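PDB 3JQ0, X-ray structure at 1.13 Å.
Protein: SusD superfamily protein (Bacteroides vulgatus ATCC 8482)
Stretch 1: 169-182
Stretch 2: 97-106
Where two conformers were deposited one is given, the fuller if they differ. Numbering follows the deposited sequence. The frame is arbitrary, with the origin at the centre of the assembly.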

# COMPACT_ATOMS: atom_id res chain seq x y z
N SER A 169 -19.59 16.58 8.52
CA SER A 169 -20.19 15.41 9.03
C SER A 169 -20.68 14.45 7.95
O SER A 169 -21.28 13.43 8.27
CB SER A 169 -21.36 15.78 9.95
OG SER A 169 -22.28 16.66 9.33
N ASP A 170 -20.44 14.76 6.67
CA ASP A 170 -20.83 13.84 5.59
C ASP A 170 -19.70 12.84 5.33
O ASP A 170 -18.75 13.13 4.59
CB ASP A 170 -21.13 14.61 4.32
CG ASP A 170 -21.57 13.72 3.16
OD1 ASP A 170 -21.77 12.51 3.38
OD2 ASP A 170 -21.74 14.25 2.03
N TYR A 171 -19.84 11.68 5.98
CA TYR A 171 -18.95 10.53 5.81
C TYR A 171 -19.51 9.44 4.89
O TYR A 171 -18.91 8.42 4.70
CB TYR A 171 -18.70 9.91 7.17
CG TYR A 171 -17.61 10.56 7.96
CD1 TYR A 171 -17.76 11.83 8.53
CD2 TYR A 171 -16.40 9.94 8.11
CE1 TYR A 171 -16.72 12.41 9.28
CE2 TYR A 171 -15.39 10.54 8.83
CZ TYR A 171 -15.55 11.74 9.45
OH TYR A 171 -14.51 12.23 10.20
N SER A 172 -20.68 9.69 4.34
CA SER A 172 -21.21 8.87 3.28
C SER A 172 -20.16 8.78 2.17
O SER A 172 -19.38 9.69 1.93
CB SER A 172 -22.47 9.53 2.71
OG SER A 172 -22.13 10.53 1.70
N PHE A 173 -20.18 7.68 1.43
CA PHE A 173 -19.35 7.54 0.24
C PHE A 173 -20.23 8.05 -0.90
O PHE A 173 -20.76 7.28 -1.70
CB PHE A 173 -18.93 6.07 0.04
CG PHE A 173 -18.04 5.55 1.14
CD1 PHE A 173 -16.71 5.91 1.19
CD2 PHE A 173 -18.53 4.68 2.11
CE1 PHE A 173 -15.90 5.44 2.18
CE2 PHE A 173 -17.73 4.23 3.10
CZ PHE A 173 -16.39 4.59 3.13
N LYS A 174 -20.37 9.38 -0.97
CA LYS A 174 -21.29 10.01 -1.90
C LYS A 174 -21.00 9.65 -3.34
O LYS A 174 -21.92 9.51 -4.12
CB LYS A 174 -21.26 11.53 -1.74
CG LYS A 174 -22.19 12.31 -2.67
CD LYS A 174 -21.94 13.82 -2.43
CE LYS A 174 -22.76 14.77 -3.29
NZ LYS A 174 -21.89 15.44 -4.31
N LEU A 175 -19.72 9.50 -3.68
CA LEU A 175 -19.32 9.14 -5.03
C LEU A 175 -18.70 7.73 -5.09
O LEU A 175 -18.04 7.38 -6.07
CB LEU A 175 -18.36 10.16 -5.57
CG LEU A 175 -18.95 11.56 -5.72
CD1 LEU A 175 -17.92 12.54 -6.20
CD2 LEU A 175 -20.14 11.59 -6.71
N GLY A 176 -18.95 6.95 -4.04
CA GLY A 176 -18.46 5.57 -3.95
C GLY A 176 -17.11 5.46 -3.25
O GLY A 176 -16.39 6.44 -3.08
N ARG A 177 -16.78 4.22 -2.90
CA ARG A 177 -15.53 3.93 -2.19
C ARG A 177 -14.33 4.03 -3.11
O ARG A 177 -13.21 4.01 -2.61
CB ARG A 177 -15.60 2.56 -1.54
CG ARG A 177 -16.66 2.46 -0.48
CD ARG A 177 -17.07 1.00 -0.19
NE ARG A 177 -18.27 0.97 0.64
CZ ARG A 177 -18.30 0.95 1.96
NH1 ARG A 177 -17.20 0.82 2.67
NH2 ARG A 177 -19.47 0.96 2.58
N HIS A 178 -14.55 4.12 -4.42
CA HIS A 178 -13.44 4.32 -5.34
C HIS A 178 -13.17 5.80 -5.63
O HIS A 178 -12.31 6.11 -6.43
CB HIS A 178 -13.70 3.52 -6.60
CG HIS A 178 -14.93 3.96 -7.31
ND1 HIS A 178 -16.14 4.09 -6.66
CD2 HIS A 178 -15.13 4.34 -8.59
CE1 HIS A 178 -17.03 4.52 -7.52
NE2 HIS A 178 -16.45 4.65 -8.70
N PHE A 179 -13.90 6.69 -4.95
CA PHE A 179 -13.64 8.12 -4.98
C PHE A 179 -13.26 8.54 -3.57
O PHE A 179 -13.66 7.94 -2.58
CB PHE A 179 -14.87 8.92 -5.49
CG PHE A 179 -14.96 8.97 -7.00
CD1 PHE A 179 -15.17 7.83 -7.77
CD2 PHE A 179 -14.81 10.17 -7.66
CE1 PHE A 179 -15.24 7.92 -9.16
CE2 PHE A 179 -14.86 10.24 -9.04
CZ PHE A 179 -15.04 9.13 -9.78
N TRP A 180 -12.49 9.63 -3.47
CA TRP A 180 -12.06 10.12 -2.18
C TRP A 180 -13.27 10.53 -1.33
O TRP A 180 -14.29 10.96 -1.85
CB TRP A 180 -11.05 11.27 -2.34
CG TRP A 180 -10.23 11.56 -1.11
CD1 TRP A 180 -10.55 12.41 -0.07
CD2 TRP A 180 -8.97 10.97 -0.78
NE1 TRP A 180 -9.54 12.39 0.85
CE2 TRP A 180 -8.57 11.51 0.47
CE3 TRP A 180 -8.13 10.07 -1.43
CZ2 TRP A 180 -7.40 11.15 1.10
CZ3 TRP A 180 -6.94 9.70 -0.80
CH2 TRP A 180 -6.58 10.26 0.45
N SER A 181 -13.16 10.41 -0.01
CA SER A 181 -14.29 10.61 0.91
C SER A 181 -13.76 11.11 2.25
O SER A 181 -12.54 11.14 2.51
CB SER A 181 -15.04 9.29 1.13
OG SER A 181 -14.23 8.39 1.86
N ALA A 182 -14.68 11.44 3.16
CA ALA A 182 -14.30 11.92 4.47
C ALA A 182 -13.46 10.91 5.25
O ALA A 182 -12.51 11.29 5.95
CB ALA A 182 -15.52 12.32 5.28
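Stretch 2 (97-106) EATQNYYLGE

Stretch 2 is helical from Glu-97 to Glu-106, with phi and psi near -60° and -43°; from Asn-101 onward, each N bonds to the O four residues earlier, as from Tyr-102 N to Ala-98 O (3.0 Å). It lies on a segment that has almost no regular structure: stretch 1 is loop as far as Ser-181, which caps the N-terminus of the helix that follows. Two type I turns, Phe-173 to Gly-176 and Gly-176 to Phe-179, fold this loop back on itself. Gly-176 joins them with a positive phi of 92°, where a side chain would press against the preceding carbonyl oxygen. Because the loop doubles back, it has no single direction to set against the helix axis; its early part and its end both reach Tyr-102, and the backbones come closest where the CA atoms of Trp-180 and Glu-106 lie 5.2 Å apart.

Apolar packing centres on Tyr-102, whose chi1 near t carries the ring into the loop. Lys-174 CB sits over one ring face, 3.7 Å from the Tyr-102 ring centroid, a CH-pi contact that uses the aliphatic base of a charged residue. Leu-175 adds a purely hydrocarbon surface: its CD1 lies 4.0 Å from Tyr-102 CD2 and 4.4 Å from Tyr-103 CE1. Ser-181 CB lies 3.5 Å from Tyr-102 OH. Trp-180 packs broadly against the end of stretch 2, its CB 4.0 Å from Glu-106 CG, while the backbone O of Glu-106 lies over one face of the indole.

The polar contacts surround the buried acid and the phenol. Glu-106 OE2 approaches Trp-180 O to 2.6 Å; two oxygens so close suggest that the carboxyl group is protonated and donates. The same OE2 lies at the edge of the Phe-179 ring, 3.4 Å from Phe-179 CB. Tyr-102 OH lies 3.2 Å from Ser-172 O and 3.3 Å from Lys-174 N. Lys-174 is extended through chi3 and turns at chi4 (-109°), with NZ 3.4 Å from Thr-99 OG1.

Water completes the fit, since a tyrosine hydroxyl can both donate and accept. Tyr-102 OH donates to water 2 (3.1 Å), which in turn donates to Asp-170 O and Ser-172 O and accepts from Ala-182 N. Water 3 donates to Tyr-102 OH (2.9 Å) and to Gly-176 O, and accepts from Leu-175 N. These two waters link the Tyr-102 hydroxyl to backbone groups of the loop. Water 1 links Ala-98 O (2.9 Å) to Asp-170 OD2 (3.3 Å), the latter bond weak, while Asp-170 OD1 accepts from Ser-172 OG at 2.6 Å.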

# COMPACT_ATOMS: atom_id res chain seq x y z
N GLU A 97 -24.29 23.68 -2.59
CA GLU A 97 -23.34 23.70 -1.50
C GLU A 97 -22.78 22.31 -1.19
O GLU A 97 -21.55 22.17 -1.03
CB GLU A 97 -24.00 24.29 -0.25
CG GLU A 97 -23.03 24.56 0.87
CD GLU A 97 -23.68 25.33 2.00
OE1 GLU A 97 -24.64 24.78 2.59
OE2 GLU A 97 -23.22 26.46 2.26
N ALA A 98 -23.64 21.29 -1.06
CA ALA A 98 -23.17 19.93 -0.72
C ALA A 98 -22.25 19.37 -1.80
O ALA A 98 -21.25 18.71 -1.50
CB ALA A 98 -24.31 18.95 -0.47
N THR A 99 -22.56 19.65 -3.06
CA THR A 99 -21.74 19.14 -4.17
C THR A 99 -20.39 19.84 -4.22
O THR A 99 -19.36 19.20 -4.37
CB THR A 99 -22.53 19.22 -5.48
OG1 THR A 99 -23.57 18.24 -5.40
CG2 THR A 99 -21.66 18.91 -6.71
N GLN A 100 -20.42 21.16 -4.11
CA GLN A 100 -19.23 21.99 -4.07
C GLN A 100 -18.30 21.53 -2.92
O GLN A 100 -17.09 21.28 -3.10
CB GLN A 100 -19.62 23.46 -3.91
CG GLN A 100 -18.48 24.42 -3.89
CD GLN A 100 -18.91 25.86 -3.62
OE1 GLN A 100 -19.85 26.10 -2.82
NE2 GLN A 100 -18.24 26.80 -4.24
N ASN A 101 -18.86 21.38 -1.73
CA ASN A 101 -18.09 20.96 -0.56
C ASN A 101 -17.48 19.58 -0.75
O ASN A 101 -16.37 19.33 -0.31
CB ASN A 101 -18.95 21.05 0.70
CG ASN A 101 -19.17 22.49 1.17
OD1 ASN A 101 -18.44 23.40 0.80
ND2 ASN A 101 -20.15 22.67 2.07
N TYR A 102 -18.25 18.67 -1.33
CA TYR A 102 -17.75 17.31 -1.50
C TYR A 102 -16.52 17.32 -2.42
O TYR A 102 -15.51 16.67 -2.15
CB TYR A 102 -18.82 16.34 -2.02
CG TYR A 102 -18.53 14.90 -1.61
CD1 TYR A 102 -18.86 14.45 -0.33
CD2 TYR A 102 -17.83 14.03 -2.45
CE1 TYR A 102 -18.58 13.19 0.08
CE2 TYR A 102 -17.54 12.74 -2.04
CZ TYR A 102 -17.90 12.34 -0.77
OH TYR A 102 -17.60 11.06 -0.36
N TYR A 103 -16.61 18.05 -3.53
CA TYR A 103 -15.47 18.14 -4.44
C TYR A 103 -14.26 18.76 -3.75
O TYR A 103 -13.14 18.30 -3.96
CB TYR A 103 -15.78 18.95 -5.68
CG TYR A 103 -16.70 18.34 -6.71
CD1 TYR A 103 -16.61 17.01 -7.08
CD2 TYR A 103 -17.64 19.12 -7.35
CE1 TYR A 103 -17.41 16.50 -8.04
CE2 TYR A 103 -18.47 18.59 -8.28
CZ TYR A 103 -18.36 17.29 -8.64
OH TYR A 103 -19.15 16.73 -9.64
N LEU A 104 -14.45 19.80 -2.93
CA LEU A 104 -13.34 20.42 -2.24
C LEU A 104 -12.76 19.43 -1.22
O LEU A 104 -11.53 19.35 -1.09
CB LEU A 104 -13.78 21.73 -1.58
CG LEU A 104 -14.07 22.87 -2.55
CD1 LEU A 104 -14.67 24.10 -1.84
CD2 LEU A 104 -12.84 23.25 -3.32
N GLY A 105 -13.62 18.68 -0.53
CA GLY A 105 -13.11 17.68 0.42
C GLY A 105 -12.20 16.70 -0.32
O GLY A 105 -11.09 16.38 0.14
N GLU A 106 -12.64 16.28 -1.50
CA GLU A 106 -11.84 15.36 -2.28
C GLU A 106 -10.54 15.96 -2.80
O GLU A 106 -9.48 15.29 -2.75
CB GLU A 106 -12.65 14.79 -3.43
CG GLU A 106 -13.87 13.99 -3.02
CD GLU A 106 -14.53 13.33 -4.18
OE1 GLU A 106 -14.84 14.02 -5.15
OE2 GLU A 106 -14.82 12.08 -4.15
O HOH W 1 -20.98 17.36 1.06
O HOH W 2 -17.51 11.44 2.71
O HOH W 3 -17.10 9.03 -2.30